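Local coordinates for 3-oxoacyl-[acyl-carrier-protein] synthase 3 (Micrococcus luteus NCTC 2665, PDB 4EWP), which probably catalyses the first condensation of fatty acid synthesis, joining an acetyl-CoA-derived acyl group to malonyl-ACP with loss of carbon dioxide, at residues 265-273 against 285-296; 325-333 against 342-350. All coordinates share one frame; numbering follows the deposited sequence.

Both contacts build the C-terminal mixed sheet of this thiolase-like fold, and their centres lie about 12 Å apart. Contact 1 sets strand 269-274 against the helix end and the edge strand that follow it; contact 2 pairs strands 330-337 and 341-348. Strands 269-274 and 330-337 are neighbours, so the two contacts meet directly: Ala270 N lies 2.7 Å from Leu330 O and Ile273 N 2.8 Å from Leu332 O, both probable hydrogen bonds. Each approaches the predicted active site. The Phe285 side chain (contact 1) is about 7 Å from that of His275 and about 11 Å from that of Cys123; the Gln333 side chain (contact 2) is about 8 Å from that of His275.

Contact 1 (265-273 against 285-296); sequences EPEDLAAFI and FAKQLKLPESVV
Phe272 drives the edge of its ring into the face of Phe285, a T-shaped pair with centroids 5.1 Å apart and planes at 70°. Its CZ sits over the centre of the Phe285 ring. With CG anti to the backbone N (chi1 171°), the Phe272 ring extends from the strand to the last turn of helix 279-288. Leu289 CD1 lies over one of its faces, offset toward the rim, in a CH-pi contact 4.0 Å from the centroid. Leu291 uses both branches: CD1 packs 3.7 Å from Phe272 CB, while CD2 reaches Pro266 CB. Val295 likewise divides its methyls, CG1 lying against the backbone between Ala271 and Phe272 and CG2 against the carbonyl oxygens of Pro266 and Leu269. Farther out, the Pro292 ring crosses Glu267 at about a right angle, and a water joins Glu267 OE2 to the carbonyl O of Lys290, the positive-phi residue of the Schellman motif that ends the helix. Beyond these side chains, Val296 N donates to Ala270 O (3.2 Å) and Phe272 N to Val296 O (2.9 Å), so that Val296 bridges Ala271 in parallel register. Strand, helix and edge strand form a beta-alpha-beta unit of the thiolase fold.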
ATOM      1  N   GLU A 265      -4.709 -11.248 -30.015  1.00 41.22           N
ATOM      2  CA  GLU A 265      -5.272 -10.203 -30.869  1.00 41.18           C
ATOM      3  C   GLU A 265      -6.656  -9.844 -30.339  1.00 37.89           C
ATOM      4  O   GLU A 265      -7.272 -10.652 -29.646  1.00 35.06           O
ATOM      5  CB  GLU A 265      -5.380 -10.692 -32.313  1.00 43.99           C
ATOM      6  CG  GLU A 265      -4.104 -11.307 -32.876  1.00 50.65           C
ATOM      7  CD  GLU A 265      -3.150 -10.279 -33.467  1.00 54.28           C
ATOM      8  OE1 GLU A 265      -2.988  -9.189 -32.878  1.00 52.61           O
ATOM      9  OE2 GLU A 265      -2.564 -10.566 -34.534  1.00 58.60           O
ATOM     10  N   PRO A 266      -7.154  -8.637 -30.661  1.00 39.03           N
ATOM     11  CA  PRO A 266      -8.481  -8.205 -30.194  1.00 41.46           C
ATOM     12  C   PRO A 266      -9.596  -9.213 -30.534  1.00 42.87           C
ATOM     13  O   PRO A 266     -10.575  -9.336 -29.789  1.00 43.19           O
ATOM     14  CB  PRO A 266      -8.701  -6.893 -30.951  1.00 42.96           C
ATOM     15  CG  PRO A 266      -7.326  -6.391 -31.221  1.00 39.71           C
ATOM     16  CD  PRO A 266      -6.515  -7.619 -31.512  1.00 37.88           C
ATOM     17  N   GLU A 267      -9.421  -9.930 -31.643  1.00 40.29           N
ATOM     18  CA  GLU A 267     -10.323 -10.987 -32.089  1.00 43.70           C
ATOM     19  C   GLU A 267     -10.384 -12.166 -31.116  1.00 40.07           C
ATOM     20  O   GLU A 267     -11.364 -12.904 -31.094  1.00 42.86           O
ATOM     21  CB  GLU A 267      -9.875 -11.497 -33.467  1.00 52.55           C
ATOM     22  CG  GLU A 267     -10.109 -10.523 -34.617  1.00 61.80           C
ATOM     23  CD  GLU A 267      -9.297  -9.213 -34.525  1.00 70.06           C
ATOM     24  OE1 GLU A 267      -8.488  -9.029 -33.594  1.00 73.03           O
ATOM     25  OE2 GLU A 267      -9.468  -8.343 -35.406  1.00 73.94           O
ATOM     26  N   ASP A 268      -9.321 -12.351 -30.337  1.00 34.14           N
ATOM     27  CA  ASP A 268      -9.242 -13.425 -29.341  1.00 33.21           C
ATOM     28  C   ASP A 268      -9.931 -13.067 -28.020  1.00 33.65           C
ATOM     29  O   ASP A 268     -10.145 -13.935 -27.167  1.00 36.61           O
ATOM     30  CB  ASP A 268      -7.779 -13.782 -29.073  1.00 32.56           C
ATOM     31  CG  ASP A 268      -7.072 -14.310 -30.305  1.00 38.67           C
ATOM     32  OD1 ASP A 268      -7.699 -15.113 -31.034  1.00 41.11           O
ATOM     33  OD2 ASP A 268      -5.902 -13.919 -30.547  1.00 38.83           O
ATOM     34  N   LEU A 269     -10.269 -11.791 -27.846  1.00 30.93           N
ATOM     35  CA  LEU A 269     -10.914 -11.327 -26.611  1.00 30.03           C
ATOM     36  C   LEU A 269     -12.397 -11.689 -26.561  1.00 34.06           C
ATOM     37  O   LEU A 269     -13.097 -11.588 -27.564  1.00 35.52           O
ATOM     38  CB  LEU A 269     -10.761  -9.807 -26.447  1.00 26.41           C
ATOM     39  CG  LEU A 269      -9.344  -9.254 -26.250  1.00 28.92           C
ATOM     40  CD1 LEU A 269      -9.328  -7.722 -26.189  1.00 25.91           C
ATOM     41  CD2 LEU A 269      -8.728  -9.845 -24.981  1.00 27.56           C
ATOM     42  N   ALA A 270     -12.876 -12.112 -25.394  1.00 34.86           N
ATOM     43  CA  ALA A 270     -14.309 -12.243 -25.171  1.00 34.18           C
ATOM     44  C   ALA A 270     -14.849 -10.960 -24.556  1.00 32.42           C
ATOM     45  O   ALA A 270     -16.038 -10.671 -24.647  1.00 36.22           O
ATOM     46  CB  ALA A 270     -14.609 -13.412 -24.268  1.00 33.46           C
ATOM     47  N   ALA A 271     -13.974 -10.187 -23.927  1.00 24.20           N
ATOM     48  CA  ALA A 271     -14.423  -8.976 -23.256  1.00 26.83           C
ATOM     49  C   ALA A 271     -13.313  -7.947 -23.103  1.00 28.49           C
ATOM     50  O   ALA A 271     -12.129  -8.282 -23.069  1.00 26.28           O
ATOM     51  CB  ALA A 271     -15.023  -9.307 -21.884  1.00 26.19           C
ATOM     52  N   PHE A 272     -13.726  -6.688 -23.008  1.00 29.12           N
ATOM     53  CA  PHE A 272     -12.827  -5.577 -22.751  1.00 23.93           C
ATOM     54  C   PHE A 272     -13.344  -4.881 -21.504  1.00 26.28           C
ATOM     55  O   PHE A 272     -14.463  -4.373 -21.487  1.00 20.71           O
ATOM     56  CB  PHE A 272     -12.802  -4.613 -23.944  1.00 21.64           C
ATOM     57  CG  PHE A 272     -12.069  -3.332 -23.675  1.00 26.17           C
ATOM     58  CD1 PHE A 272     -10.829  -3.346 -23.052  1.00 24.91           C
ATOM     59  CD2 PHE A 272     -12.621  -2.110 -24.044  1.00 24.37           C
ATOM     60  CE1 PHE A 272     -10.145  -2.152 -22.794  1.00 29.77           C
ATOM     61  CE2 PHE A 272     -11.956  -0.921 -23.798  1.00 24.29           C
ATOM     62  CZ  PHE A 272     -10.707  -0.942 -23.170  1.00 28.86           C
ATOM     63  N   ILE A 273     -12.541  -4.886 -20.445  1.00 25.35           N
ATOM     64  CA  ILE A 273     -13.001  -4.342 -19.182  1.00 23.16           C
ATOM     65  C   ILE A 273     -12.091  -3.231 -18.709  1.00 25.25           C
ATOM     66  O   ILE A 273     -11.230  -3.447 -17.855  1.00 22.84           O
ATOM     67  CB  ILE A 273     -13.098  -5.421 -18.096  1.00 20.79           C
ATOM     68  CG1 ILE A 273     -13.759  -6.686 -18.665  1.00 24.93           C
ATOM     69  CG2 ILE A 273     -13.891  -4.881 -16.910  1.00 18.51           C
ATOM     70  CD1 ILE A 273     -13.681  -7.888 -17.756  1.00 25.83           C
ATOM     71  N   PHE A 285     -11.932   4.612 -26.141  1.00 29.64           N
ATOM     72  CA  PHE A 285     -10.974   3.543 -25.884  1.00 32.07           C
ATOM     73  C   PHE A 285     -11.294   2.288 -26.724  1.00 30.18           C
ATOM     74  O   PHE A 285     -10.455   1.790 -27.480  1.00 29.86           O
ATOM     75  CB  PHE A 285     -11.018   3.224 -24.386  1.00 40.85           C
ATOM     76  CG  PHE A 285      -9.747   2.667 -23.834  1.00 40.43           C
ATOM     77  CD1 PHE A 285      -9.449   2.818 -22.487  1.00 41.74           C
ATOM     78  CD2 PHE A 285      -8.860   1.978 -24.644  1.00 41.43           C
ATOM     79  CE1 PHE A 285      -8.282   2.300 -21.954  1.00 42.34           C
ATOM     80  CE2 PHE A 285      -7.689   1.451 -24.121  1.00 43.25           C
ATOM     81  CZ  PHE A 285      -7.398   1.613 -22.773  1.00 43.72           C
ATOM     82  N   ALA A 286     -12.520   1.794 -26.603  1.00 27.58           N
ATOM     83  CA  ALA A 286     -12.962   0.640 -27.378  1.00 26.91           C
ATOM     84  C   ALA A 286     -12.775   0.856 -28.875  1.00 35.64           C
ATOM     85  O   ALA A 286     -12.377  -0.057 -29.593  1.00 37.51           O
ATOM     86  CB  ALA A 286     -14.432   0.314 -27.059  1.00 26.13           C
ATOM     87  N   LYS A 287     -13.067   2.064 -29.353  1.00 37.10           N
ATOM     88  CA  LYS A 287     -12.906   2.357 -30.773  1.00 36.21           C
ATOM     89  C   LYS A 287     -11.433   2.267 -31.170  1.00 37.63           C
ATOM     90  O   LYS A 287     -11.085   1.767 -32.241  1.00 37.51           O
ATOM     91  CB  LYS A 287     -13.453   3.747 -31.093  1.00 36.88           C
ATOM     92  CG  LYS A 287     -13.147   4.232 -32.508  1.00 37.95           C
ATOM     93  CD  LYS A 287     -13.769   5.605 -32.782  1.00 38.98           C
ATOM     94  CE  LYS A 287     -13.261   6.196 -34.104  1.00 40.63           C
ATOM     95  NZ  LYS A 287     -13.965   7.462 -34.477  1.00 39.95           N
ATOM     96  N   GLN A 288     -10.560   2.747 -30.295  1.00 36.40           N
ATOM     97  CA  GLN A 288      -9.143   2.829 -30.627  1.00 40.15           C
ATOM     98  C   GLN A 288      -8.522   1.414 -30.737  1.00 38.99           C
ATOM     99  O   GLN A 288      -7.615   1.160 -31.549  1.00 37.28           O
ATOM    100  CB  GLN A 288      -8.431   3.707 -29.593  1.00 42.75           C
ATOM    101  CG  GLN A 288      -7.027   4.139 -29.985  1.00 49.12           C
ATOM    102  CD  GLN A 288      -6.992   5.037 -31.216  1.00 57.54           C
ATOM    103  OE1 GLN A 288      -7.998   5.648 -31.588  1.00 58.80           O
ATOM    104  NE2 GLN A 288      -5.823   5.119 -31.854  1.00 61.77           N
ATOM    105  N   LEU A 289      -9.055   0.485 -29.946  1.00 34.91           N
ATOM    106  CA  LEU A 289      -8.579  -0.897 -29.952  1.00 30.92           C
ATOM    107  C   LEU A 289      -9.094  -1.733 -31.115  1.00 36.21           C
ATOM    108  O   LEU A 289      -8.750  -2.909 -31.232  1.00 36.92           O
ATOM    109  CB  LEU A 289      -8.935  -1.590 -28.645  1.00 34.00           C
ATOM    110  CG  LEU A 289      -8.206  -1.032 -27.429  1.00 32.83           C
ATOM    111  CD1 LEU A 289      -8.512  -1.863 -26.190  1.00 29.92           C
ATOM    112  CD2 LEU A 289      -6.718  -1.000 -27.709  1.00 35.55           C
ATOM    113  N   LYS A 290      -9.925  -1.128 -31.961  1.00 38.37           N
ATOM    114  CA  LYS A 290     -10.473  -1.801 -33.130  1.00 40.69           C
ATOM    115  C   LYS A 290     -11.120  -3.149 -32.817  1.00 37.19           C
ATOM    116  O   LYS A 290     -10.903  -4.123 -33.538  1.00 37.14           O
ATOM    117  CB  LYS A 290      -9.379  -2.004 -34.180  1.00 48.35           C
ATOM    118  CG  LYS A 290      -8.842  -0.720 -34.784  1.00 55.45           C
ATOM    119  CD  LYS A 290      -7.735  -1.019 -35.789  1.00 62.19           C
ATOM    120  CE  LYS A 290      -7.234   0.255 -36.466  1.00 67.37           C
ATOM    121  NZ  LYS A 290      -8.225   0.812 -37.440  1.00 69.75           N
ATOM    122  N   LEU A 291     -11.935  -3.200 -31.768  1.00 37.16           N
ATOM    123  CA  LEU A 291     -12.521  -4.463 -31.326  1.00 33.97           C
ATOM    124  C   LEU A 291     -13.596  -4.921 -32.297  1.00 37.88           C
ATOM    125  O   LEU A 291     -14.318  -4.096 -32.852  1.00 41.36           O
ATOM    126  CB  LEU A 291     -13.149  -4.297 -29.950  1.00 28.75           C
ATOM    127  CG  LEU A 291     -12.293  -3.779 -28.801  1.00 27.86           C
ATOM    128  CD1 LEU A 291     -13.143  -3.658 -27.553  1.00 26.79           C
ATOM    129  CD2 LEU A 291     -11.109  -4.690 -28.553  1.00 28.51           C
ATOM    130  N   PRO A 292     -13.718  -6.240 -32.506  1.00 38.62           N
ATOM    131  CA  PRO A 292     -14.870  -6.715 -33.274  1.00 39.38           C
ATOM    132  C   PRO A 292     -16.119  -6.576 -32.422  1.00 36.91           C
ATOM    133  O   PRO A 292     -16.025  -6.378 -31.210  1.00 30.82           O
ATOM    134  CB  PRO A 292     -14.566  -8.202 -33.510  1.00 41.66           C
ATOM    135  CG  PRO A 292     -13.160  -8.427 -33.050  1.00 40.75           C
ATOM    136  CD  PRO A 292     -12.850  -7.342 -32.068  1.00 39.80           C
ATOM    137  N   GLU A 293     -17.270  -6.698 -33.069  1.00 38.22           N
ATOM    138  CA  GLU A 293     -18.573  -6.490 -32.460  1.00 42.77           C
ATOM    139  C   GLU A 293     -18.846  -7.544 -31.407  1.00 43.39           C
ATOM    140  O   GLU A 293     -19.648  -7.338 -30.495  1.00 43.75           O
ATOM    141  CB  GLU A 293     -19.647  -6.560 -33.547  1.00 53.33           C
ATOM    142  CG  GLU A 293     -21.077  -6.592 -33.032  1.00 62.48           C
ATOM    143  CD  GLU A 293     -21.863  -5.350 -33.416  1.00 68.49           C
ATOM    144  OE1 GLU A 293     -22.974  -5.501 -33.979  1.00 70.45           O
ATOM    145  OE2 GLU A 293     -21.367  -4.228 -33.151  1.00 67.20           O
ATOM    146  N   SER A 294     -18.167  -8.676 -31.544  1.00 44.40           N
ATOM    147  CA  SER A 294     -18.335  -9.796 -30.627  1.00 44.59           C
ATOM    148  C   SER A 294     -17.703  -9.575 -29.239  1.00 40.44           C
ATOM    149  O   SER A 294     -18.076 -10.248 -28.281  1.00 37.62           O
ATOM    150  CB  SER A 294     -17.785 -11.079 -31.263  1.00 48.91           C
ATOM    151  OG  SER A 294     -16.394 -10.976 -31.536  1.00 48.22           O
ATOM    152  N   VAL A 295     -16.752  -8.647 -29.131  1.00 37.29           N
ATOM    153  CA  VAL A 295     -16.152  -8.331 -27.829  1.00 33.95           C
ATOM    154  C   VAL A 295     -17.114  -7.522 -26.958  1.00 33.51           C
ATOM    155  O   VAL A 295     -17.572  -6.450 -27.345  1.00 37.09           O
ATOM    156  CB  VAL A 295     -14.819  -7.559 -27.966  1.00 33.23           C
ATOM    157  CG1 VAL A 295     -14.212  -7.296 -26.603  1.00 27.02           C
ATOM    158  CG2 VAL A 295     -13.844  -8.336 -28.830  1.00 38.36           C
ATOM    159  N   VAL A 296     -17.431  -8.048 -25.786  1.00 29.58           N
ATOM    160  CA  VAL A 296     -18.336  -7.368 -24.873  1.00 31.16           C
ATOM    161  C   VAL A 296     -17.562  -6.287 -24.116  1.00 33.63           C
ATOM    162  O   VAL A 296     -16.559  -6.579 -23.471  1.00 31.49           O
ATOM    163  CB  VAL A 296     -18.954  -8.362 -23.869  1.00 31.85           C
ATOM    164  CG1 VAL A 296     -19.907  -7.647 -22.925  1.00 31.21           C
ATOM    165  CG2 VAL A 296     -19.665  -9.492 -24.610  1.00 33.06           C
TER
HETATM  166  O   HOH W   1      -8.596  -5.689 -34.869  1.00 47.55           O

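Contact 2 (325-333 against 342-350); sequences ELSGGLALQ and YGAQVVRLP
Strands 330-333 and 342-348 run antiparallel at 156°, their axes 4.5 Å apart at closest approach, and Ala331 with Val347 and Gln333 with Gln345 form the hydrogen-bonded pairs. They are the two arms of a beta hairpin in the C-terminal sheet of the thiolase-like fold. On one face, Ala331 CB meets Leu349 CD2 at 3.5 Å and also approaches Val347 CG2. The same face carries a buried glutamine pair: Gln333 NE2 donates to Gln345 OE1 at 2.8 Å in a nearly straight bond. The acceptor lies in the Gln333 amide plane, but the donor stands above the carbonyl plane of Gln345, and the two amides are turned 70° apart. A bend in the Gln345 chain (chi2 96°) carries its amide round to meet this N-H. The remaining amide atoms also have partners, Gln333 OE1 at Tyr126 OH and Gln345 NE2 at Ser188 OG and Cys127 O, which should fix the rotation of both groups. Val346 lies on the other face, with CG1 against Leu330 CB and CG2 against Leu332 CD1. Toward the C-terminus, Leu349 N donates to Gly329 O, and Gly328 N, in the type II turn from Leu326 to Gly329, donates to Leu349 O. The Arg348 chain, bent at chi2 and chi3, brings its guanidinium beside Leu330 and Gly328; its NH2 makes a weak hydrogen bond to Val3 O of the second subunit. Leu330 CD2 lies over the centre of one guanidinium face, 3.5 Å above its plane, while Arg348 NE donates at the edge to Gly328 O, 3.1 Å away and in the guanidinium plane.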
ATOM      1  N   GLU A 325     -21.596 -17.352 -20.317  1.00 41.31           N
ATOM      2  CA  GLU A 325     -20.781 -18.085 -21.284  1.00 45.32           C
ATOM      3  C   GLU A 325     -19.386 -17.474 -21.506  1.00 44.24           C
ATOM      4  O   GLU A 325     -18.536 -18.079 -22.170  1.00 42.74           O
ATOM      5  CB  GLU A 325     -21.525 -18.211 -22.618  1.00 52.82           C
ATOM      6  CG  GLU A 325     -21.667 -16.896 -23.388  1.00 61.51           C
ATOM      7  CD  GLU A 325     -22.792 -15.991 -22.874  1.00 66.38           C
ATOM      8  OE1 GLU A 325     -23.591 -16.434 -22.019  1.00 69.35           O
ATOM      9  OE2 GLU A 325     -22.878 -14.833 -23.341  1.00 65.31           O
ATOM     10  N   LEU A 326     -19.152 -16.280 -20.962  1.00 41.52           N
ATOM     11  CA  LEU A 326     -17.842 -15.636 -21.078  1.00 40.36           C
ATOM     12  C   LEU A 326     -16.797 -16.321 -20.190  1.00 37.50           C
ATOM     13  O   LEU A 326     -15.592 -16.179 -20.413  1.00 37.25           O
ATOM     14  CB  LEU A 326     -17.928 -14.151 -20.725  1.00 42.44           C
ATOM     15  CG  LEU A 326     -18.797 -13.251 -21.604  1.00 48.83           C
ATOM     16  CD1 LEU A 326     -18.965 -11.893 -20.939  1.00 49.93           C
ATOM     17  CD2 LEU A 326     -18.221 -13.105 -23.007  1.00 49.03           C
ATOM     18  N   SER A 327     -17.264 -17.050 -19.179  1.00 34.88           N
ATOM     19  CA  SER A 327     -16.383 -17.810 -18.302  1.00 35.95           C
ATOM     20  C   SER A 327     -15.459 -18.684 -19.136  1.00 36.64           C
ATOM     21  O   SER A 327     -15.919 -19.435 -19.977  1.00 38.16           O
ATOM     22  CB  SER A 327     -17.217 -18.675 -17.358  1.00 40.42           C
ATOM     23  OG  SER A 327     -16.475 -19.771 -16.856  1.00 45.20           O
ATOM     24  N   GLY A 328     -14.151 -18.572 -18.919  1.00 36.31           N
ATOM     25  CA  GLY A 328     -13.185 -19.308 -19.724  1.00 33.00           C
ATOM     26  C   GLY A 328     -12.678 -18.501 -20.915  1.00 35.17           C
ATOM     27  O   GLY A 328     -11.752 -18.924 -21.613  1.00 35.81           O
ATOM     28  N   GLY A 329     -13.296 -17.343 -21.152  1.00 30.04           N
ATOM     29  CA  GLY A 329     -12.900 -16.465 -22.241  1.00 28.72           C
ATOM     30  C   GLY A 329     -11.825 -15.482 -21.801  1.00 30.13           C
ATOM     31  O   GLY A 329     -11.595 -15.310 -20.614  1.00 29.26           O
ATOM     32  N   LEU A 330     -11.167 -14.838 -22.759  1.00 33.33           N
ATOM     33  CA  LEU A 330     -10.117 -13.868 -22.447  1.00 32.12           C
ATOM     34  C   LEU A 330     -10.669 -12.452 -22.294  1.00 33.15           C
ATOM     35  O   LEU A 330     -11.461 -11.993 -23.117  1.00 31.65           O
ATOM     36  CB  LEU A 330      -9.040 -13.869 -23.530  1.00 25.63           C
ATOM     37  CG  LEU A 330      -8.296 -15.186 -23.731  1.00 29.20           C
ATOM     38  CD1 LEU A 330      -7.330 -15.056 -24.898  1.00 33.22           C
ATOM     39  CD2 LEU A 330      -7.569 -15.576 -22.456  1.00 22.20           C
ATOM     40  N   ALA A 331     -10.227 -11.767 -21.243  1.00 28.93           N
ATOM     41  CA  ALA A 331     -10.616 -10.386 -20.992  1.00 27.16           C
ATOM     42  C   ALA A 331      -9.381  -9.506 -20.824  1.00 29.50           C
ATOM     43  O   ALA A 331      -8.447  -9.851 -20.096  1.00 24.52           O
ATOM     44  CB  ALA A 331     -11.491 -10.298 -19.745  1.00 22.57           C
ATOM     45  N   LEU A 332      -9.376  -8.371 -21.514  1.00 31.39           N
ATOM     46  CA  LEU A 332      -8.356  -7.354 -21.301  1.00 25.23           C
ATOM     47  C   LEU A 332      -8.856  -6.433 -20.195  1.00 21.99           C
ATOM     48  O   LEU A 332      -9.944  -5.857 -20.302  1.00 22.96           O
ATOM     49  CB  LEU A 332      -8.115  -6.547 -22.586  1.00 27.53           C
ATOM     50  CG  LEU A 332      -7.215  -5.306 -22.544  1.00 26.49           C
ATOM     51  CD1 LEU A 332      -5.792  -5.693 -22.169  1.00 27.40           C
ATOM     52  CD2 LEU A 332      -7.230  -4.625 -23.884  1.00 28.24           C
ATOM     53  N   GLN A 333      -8.082  -6.305 -19.126  1.00 19.12           N
ATOM     54  CA  GLN A 333      -8.430  -5.373 -18.058  1.00 20.07           C
ATOM     55  C   GLN A 333      -7.323  -4.366 -17.939  1.00 21.52           C
ATOM     56  O   GLN A 333      -6.142  -4.713 -18.028  1.00 23.98           O
ATOM     57  CB  GLN A 333      -8.645  -6.089 -16.729  1.00 20.32           C
ATOM     58  CG  GLN A 333      -7.519  -7.015 -16.381  1.00 20.34           C
ATOM     59  CD  GLN A 333      -7.802  -7.765 -15.101  1.00 24.75           C
ATOM     60  OE1 GLN A 333      -8.947  -8.165 -14.841  1.00 25.46           O
ATOM     61  NE2 GLN A 333      -6.764  -7.945 -14.275  1.00 17.40           N
ATOM     62  N   TYR A 342      -0.864   3.229 -13.948  1.00 21.09           N
ATOM     63  CA  TYR A 342      -1.691   2.348 -14.765  1.00 18.93           C
ATOM     64  C   TYR A 342      -1.235   0.892 -14.674  1.00 21.84           C
ATOM     65  O   TYR A 342      -0.072   0.615 -14.407  1.00 26.30           O
ATOM     66  CB  TYR A 342      -1.631   2.782 -16.223  1.00 16.74           C
ATOM     67  CG  TYR A 342      -0.234   2.783 -16.806  1.00 19.61           C
ATOM     68  CD1 TYR A 342       0.520   3.951 -16.866  1.00 21.98           C
ATOM     69  CD2 TYR A 342       0.331   1.616 -17.297  1.00 24.85           C
ATOM     70  CE1 TYR A 342       1.797   3.954 -17.410  1.00 21.59           C
ATOM     71  CE2 TYR A 342       1.601   1.609 -17.838  1.00 26.90           C
ATOM     72  CZ  TYR A 342       2.331   2.779 -17.888  1.00 25.65           C
ATOM     73  OH  TYR A 342       3.596   2.758 -18.432  1.00 32.93           O
ATOM     74  N   GLY A 343      -2.153  -0.031 -14.936  1.00 20.42           N
ATOM     75  CA  GLY A 343      -1.826  -1.445 -14.974  1.00 22.21           C
ATOM     76  C   GLY A 343      -2.789  -2.198 -15.884  1.00 24.72           C
ATOM     77  O   GLY A 343      -3.987  -1.876 -15.928  1.00 22.90           O
ATOM     78  N   ALA A 344      -2.268  -3.187 -16.615  1.00 22.28           N
ATOM     79  CA  ALA A 344      -3.086  -3.982 -17.522  1.00 21.09           C
ATOM     80  C   ALA A 344      -2.641  -5.439 -17.617  1.00 23.47           C
ATOM     81  O   ALA A 344      -1.446  -5.738 -17.529  1.00 24.20           O
ATOM     82  CB  ALA A 344      -3.094  -3.352 -18.927  1.00 14.91           C
ATOM     83  N   GLN A 345      -3.613  -6.324 -17.839  1.00 21.89           N
ATOM     84  CA  GLN A 345      -3.367  -7.747 -18.082  1.00 20.29           C
ATOM     85  C   GLN A 345      -4.436  -8.316 -18.992  1.00 21.15           C
ATOM     86  O   GLN A 345      -5.564  -7.821 -19.036  1.00 21.04           O
ATOM     87  CB  GLN A 345      -3.427  -8.556 -16.778  1.00 18.06           C
ATOM     88  CG  GLN A 345      -2.431  -8.178 -15.739  1.00 20.02           C
ATOM     89  CD  GLN A 345      -2.993  -7.215 -14.712  1.00 20.18           C
ATOM     90  OE1 GLN A 345      -4.183  -6.888 -14.712  1.00 17.95           O
ATOM     91  NE2 GLN A 345      -2.130  -6.761 -13.817  1.00 21.76           N
ATOM     92  N   VAL A 346      -4.100  -9.386 -19.692  1.00 24.02           N
ATOM     93  CA  VAL A 346      -5.135 -10.225 -20.275  1.00 25.29           C
ATOM     94  C   VAL A 346      -5.376 -11.388 -19.311  1.00 25.45           C
ATOM     95  O   VAL A 346      -4.427 -12.014 -18.805  1.00 21.39           O
ATOM     96  CB  VAL A 346      -4.756 -10.716 -21.672  1.00 28.70           C
ATOM     97  CG1 VAL A 346      -5.768 -11.736 -22.167  1.00 26.69           C
ATOM     98  CG2 VAL A 346      -4.657  -9.515 -22.642  1.00 18.95           C
ATOM     99  N   VAL A 347      -6.639 -11.641 -19.004  1.00 21.98           N
ATOM    100  CA  VAL A 347      -6.959 -12.685 -18.048  1.00 21.12           C
ATOM    101  C   VAL A 347      -8.008 -13.635 -18.600  1.00 23.46           C
ATOM    102  O   VAL A 347      -8.890 -13.228 -19.339  1.00 24.09           O
ATOM    103  CB  VAL A 347      -7.444 -12.120 -16.694  1.00 17.05           C
ATOM    104  CG1 VAL A 347      -6.366 -11.228 -16.056  1.00 15.35           C
ATOM    105  CG2 VAL A 347      -8.767 -11.376 -16.852  1.00 16.71           C
ATOM    106  N   ARG A 348      -7.878 -14.911 -18.249  1.00 26.72           N
ATOM    107  CA  ARG A 348      -8.905 -15.905 -18.519  1.00 24.57           C
ATOM    108  C   ARG A 348     -10.000 -15.766 -17.462  1.00 26.10           C
ATOM    109  O   ARG A 348      -9.749 -15.964 -16.274  1.00 27.04           O
ATOM    110  CB  ARG A 348      -8.281 -17.292 -18.454  1.00 27.27           C
ATOM    111  CG  ARG A 348      -9.184 -18.408 -18.929  1.00 35.83           C
ATOM    112  CD  ARG A 348      -8.400 -19.411 -19.747  1.00 41.20           C
ATOM    113  NE  ARG A 348      -8.679 -19.233 -21.168  1.00 49.52           N
ATOM    114  CZ  ARG A 348      -7.750 -19.171 -22.117  1.00 54.16           C
ATOM    115  NH1 ARG A 348      -6.462 -19.275 -21.799  1.00 56.69           N
ATOM    116  NH2 ARG A 348      -8.112 -19.002 -23.385  1.00 54.04           N
ATOM    117  N   LEU A 349     -11.215 -15.421 -17.878  1.00 26.33           N
ATOM    118  CA  LEU A 349     -12.270 -15.146 -16.907  1.00 24.96           C
ATOM    119  C   LEU A 349     -12.668 -16.407 -16.157  1.00 30.65           C
ATOM    120  O   LEU A 349     -12.724 -17.491 -16.740  1.00 34.91           O
ATOM    121  CB  LEU A 349     -13.482 -14.529 -17.589  1.00 22.52           C
ATOM    122  CG  LEU A 349     -13.257 -13.176 -18.265  1.00 22.33           C
ATOM    123  CD1 LEU A 349     -14.387 -12.877 -19.267  1.00 23.02           C
ATOM    124  CD2 LEU A 349     -13.135 -12.089 -17.226  1.00 22.72           C
ATOM    125  N   PRO A 350     -12.944 -16.270 -14.852  1.00 29.77           N
ATOM    126  CA  PRO A 350     -13.308 -17.404 -13.979  1.00 31.64           C
ATOM    127  C   PRO A 350     -14.636 -18.064 -14.351  1.00 34.49           C
ATOM    128  O   PRO A 350     -15.492 -17.365 -14.889  1.00 39.58           O
ATOM    129  CB  PRO A 350     -13.405 -16.770 -12.586  1.00 29.38           C
ATOM    130  CG  PRO A 350     -13.592 -15.274 -12.837  1.00 27.50           C
ATOM    131  CD  PRO A 350     -12.862 -14.992 -14.123  1.00 28.23           C
TER